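Local coordinates for protein p1 (Rice yellow mottle virus, PDB 6TY2) that suppresses RNA silencing for the virus and takes part in its spread, this chain being the C-terminal zinc-finger part of the protein, at residues A13-C18 against L31-R36. Sequence-based numbering, arbitrary orientation.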
loop_
_atom_site.group_PDB
_atom_site.type_symbol
_atom_site.label_atom_id
_atom_site.label_comp_id
_atom_site.label_asym_id
_atom_site.label_seq_id
_atom_site.Cartn_x
_atom_site.Cartn_y
_atom_site.Cartn_z
ATOM N N ALA A 13 -10.785 11.725 -1.726
ATOM C CA ALA A 13 -10.480 13.096 -1.327
ATOM C C ALA A 13 -8.977 13.254 -1.127
ATOM O O ALA A 13 -8.379 14.239 -1.544
ATOM C CB ALA A 13 -11.240 13.465 -0.049
ATOM N N GLU A 14 -8.364 12.261 -0.499
ATOM C CA GLU A 14 -6.952 12.337 -0.155
ATOM C C GLU A 14 -6.076 12.152 -1.385
ATOM O O GLU A 14 -4.986 12.727 -1.475
ATOM C CB GLU A 14 -6.617 11.292 0.911
ATOM C CG GLU A 14 -5.174 11.309 1.382
ATOM C CD GLU A 14 -4.725 12.656 1.954
ATOM O OE1 GLU A 14 -5.566 13.429 2.489
ATOM O OE2 GLU A 14 -3.507 12.932 1.865
ATOM N N ILE A 15 -6.557 11.348 -2.329
ATOM C CA ILE A 15 -5.892 11.161 -3.619
ATOM C C ILE A 15 -5.859 12.479 -4.368
ATOM O O ILE A 15 -4.830 12.867 -4.916
ATOM C CB ILE A 15 -6.623 10.110 -4.484
ATOM C CG1 ILE A 15 -6.504 8.708 -3.878
ATOM C CG2 ILE A 15 -6.144 10.153 -5.923
ATOM C CD1 ILE A 15 -5.092 8.317 -3.550
ATOM N N SER A 16 -7.004 13.167 -4.376
ATOM C CA SER A 16 -7.130 14.485 -4.992
ATOM C C SER A 16 -6.088 15.444 -4.453
ATOM O O SER A 16 -5.459 16.185 -5.212
ATOM C CB SER A 16 -8.518 15.081 -4.741
ATOM O OG SER A 16 -9.490 14.534 -5.618
ATOM N N ALA A 17 -5.931 15.435 -3.133
ATOM C CA ALA A 17 -5.054 16.388 -2.465
ATOM C C ALA A 17 -3.609 16.123 -2.819
ATOM O O ALA A 17 -2.856 17.056 -3.078
ATOM C CB ALA A 17 -5.252 16.325 -0.954
ATOM N N CYS A 18 -3.225 14.846 -2.815
ATOM C CA CYS A 18 -1.873 14.441 -3.167
ATOM C C CYS A 18 -1.542 14.733 -4.612
ATOM O O CYS A 18 -0.448 15.206 -4.906
ATOM C CB CYS A 18 -1.669 12.946 -2.892
ATOM S SG CYS A 18 -1.580 12.516 -1.148
ATOM N N LEU A 31 -1.685 9.431 -8.987
ATOM C CA LEU A 31 -2.639 8.650 -8.205
ATOM C C LEU A 31 -3.983 8.495 -8.945
ATOM O O LEU A 31 -4.413 9.364 -9.708
ATOM C CB LEU A 31 -2.832 9.275 -6.814
ATOM C CG LEU A 31 -1.582 9.274 -5.919
ATOM C CD1 LEU A 31 -1.813 10.011 -4.612
ATOM C CD2 LEU A 31 -1.122 7.856 -5.633
ATOM N N VAL A 32 -4.627 7.357 -8.735
ATOM C CA VAL A 32 -5.823 7.024 -9.494
ATOM C C VAL A 32 -6.946 6.804 -8.513
ATOM O O VAL A 32 -6.721 6.325 -7.403
ATOM C CB VAL A 32 -5.592 5.780 -10.383
ATOM C CG1 VAL A 32 -5.142 4.648 -9.556
ATOM C CG2 VAL A 32 -6.835 5.392 -11.156
ATOM N N TYR A 33 -8.154 7.181 -8.909
ATOM C CA TYR A 33 -9.285 7.162 -8.002
ATOM C C TYR A 33 -9.881 5.753 -7.809
ATOM O O TYR A 33 -9.840 4.915 -8.698
ATOM C CB TYR A 33 -10.351 8.121 -8.508
ATOM C CG TYR A 33 -10.010 9.600 -8.393
ATOM C CD1 TYR A 33 -9.757 10.182 -7.158
ATOM C CD2 TYR A 33 -9.996 10.415 -9.514
ATOM C CE1 TYR A 33 -9.477 11.539 -7.046
ATOM C CE2 TYR A 33 -9.723 11.778 -9.419
ATOM C CZ TYR A 33 -9.467 12.334 -8.183
ATOM O OH TYR A 33 -9.190 13.681 -8.081
ATOM N N LEU A 34 -10.435 5.505 -6.632
ATOM C CA LEU A 34 -11.019 4.202 -6.322
ATOM C C LEU A 34 -12.505 4.091 -6.691
ATOM O O LEU A 34 -13.263 5.065 -6.606
ATOM C CB LEU A 34 -10.865 3.897 -4.832
ATOM C CG LEU A 34 -9.537 3.486 -4.209
ATOM C CD1 LEU A 34 -8.456 4.527 -4.423
ATOM C CD2 LEU A 34 -9.765 3.277 -2.729
ATOM N N SER A 35 -12.916 2.888 -7.079
ATOM C CA SER A 35 -14.333 2.540 -7.154
ATOM C C SER A 35 -14.458 1.096 -6.728
ATOM O O SER A 35 -13.449 0.439 -6.499
ATOM C CB SER A 35 -14.892 2.725 -8.565
ATOM O OG SER A 35 -14.281 1.811 -9.456
ATOM N N ARG A 36 -15.684 0.595 -6.636
ATOM C CA ARG A 36 -15.897 -0.806 -6.316
ATOM C C ARG A 36 -15.233 -1.712 -7.337
ATOM O O ARG A 36 -14.870 -2.839 -7.029
ATOM C CB ARG A 36 -17.395 -1.125 -6.234
ATOM C CG ARG A 36 -18.107 -0.451 -5.074
ATOM C CD ARG A 36 -19.580 -0.843 -5.001
ATOM N NE ARG A 36 -20.305 -0.040 -4.015
ATOM C CZ ARG A 36 -21.565 -0.259 -3.652
ATOM N NH1 ARG A 36 -22.250 -1.261 -4.188
ATOM N NH2 ARG A 36 -22.141 0.522 -2.748
#
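Ile15, the buried knob of this contact, pushes out from helix 3-24 between the side chains of Leu31 and Tyr33, a simple case of a loop moulding itself to one face of a helix. Its CG2 branch, set anti to the backbone N (chi1 -68° for CG1), enters the gap: Leu31 CB lies 3.5 Å from Ile15 CG2, and the ring atom Tyr33 CE1 lies 3.8 Å from the same methyl, which sits oblique to the ring plane. The other branch of the isoleucine ends in CD1, which rests against Leu31 CD1 at 3.8 Å. One turn further on, Leu31 CD1 presses on Cys18 CB at 3.4 Å, closer than usual for two carbons, so the leucine methyl is wedged between Ile15 and Cys18. Tyr33 runs past Ile15 in the opposite direction and carries its hydroxyl up to the helix, where Ser16 OG stands near the ring plane at the phenol edge. Tyr33 OH and Ser16 OG share a short hydrogen bond of 2.6 Å, and the serine also makes a weak bond to Asn12 O within the helix. Asparagines of the same helix hold the loop backbone at two points, Asn19 through Leu31 N and Asn12 through Leu34 N, while further along the loop Leu34 packs on the zinc ligand His8. Chemically, an apolar wedge finished by a hydroxyl pair at its solvent-facing border implies that, between the two segments, carbon packing makes most of the fit, while the single polar link across them fixes where the phenol ends.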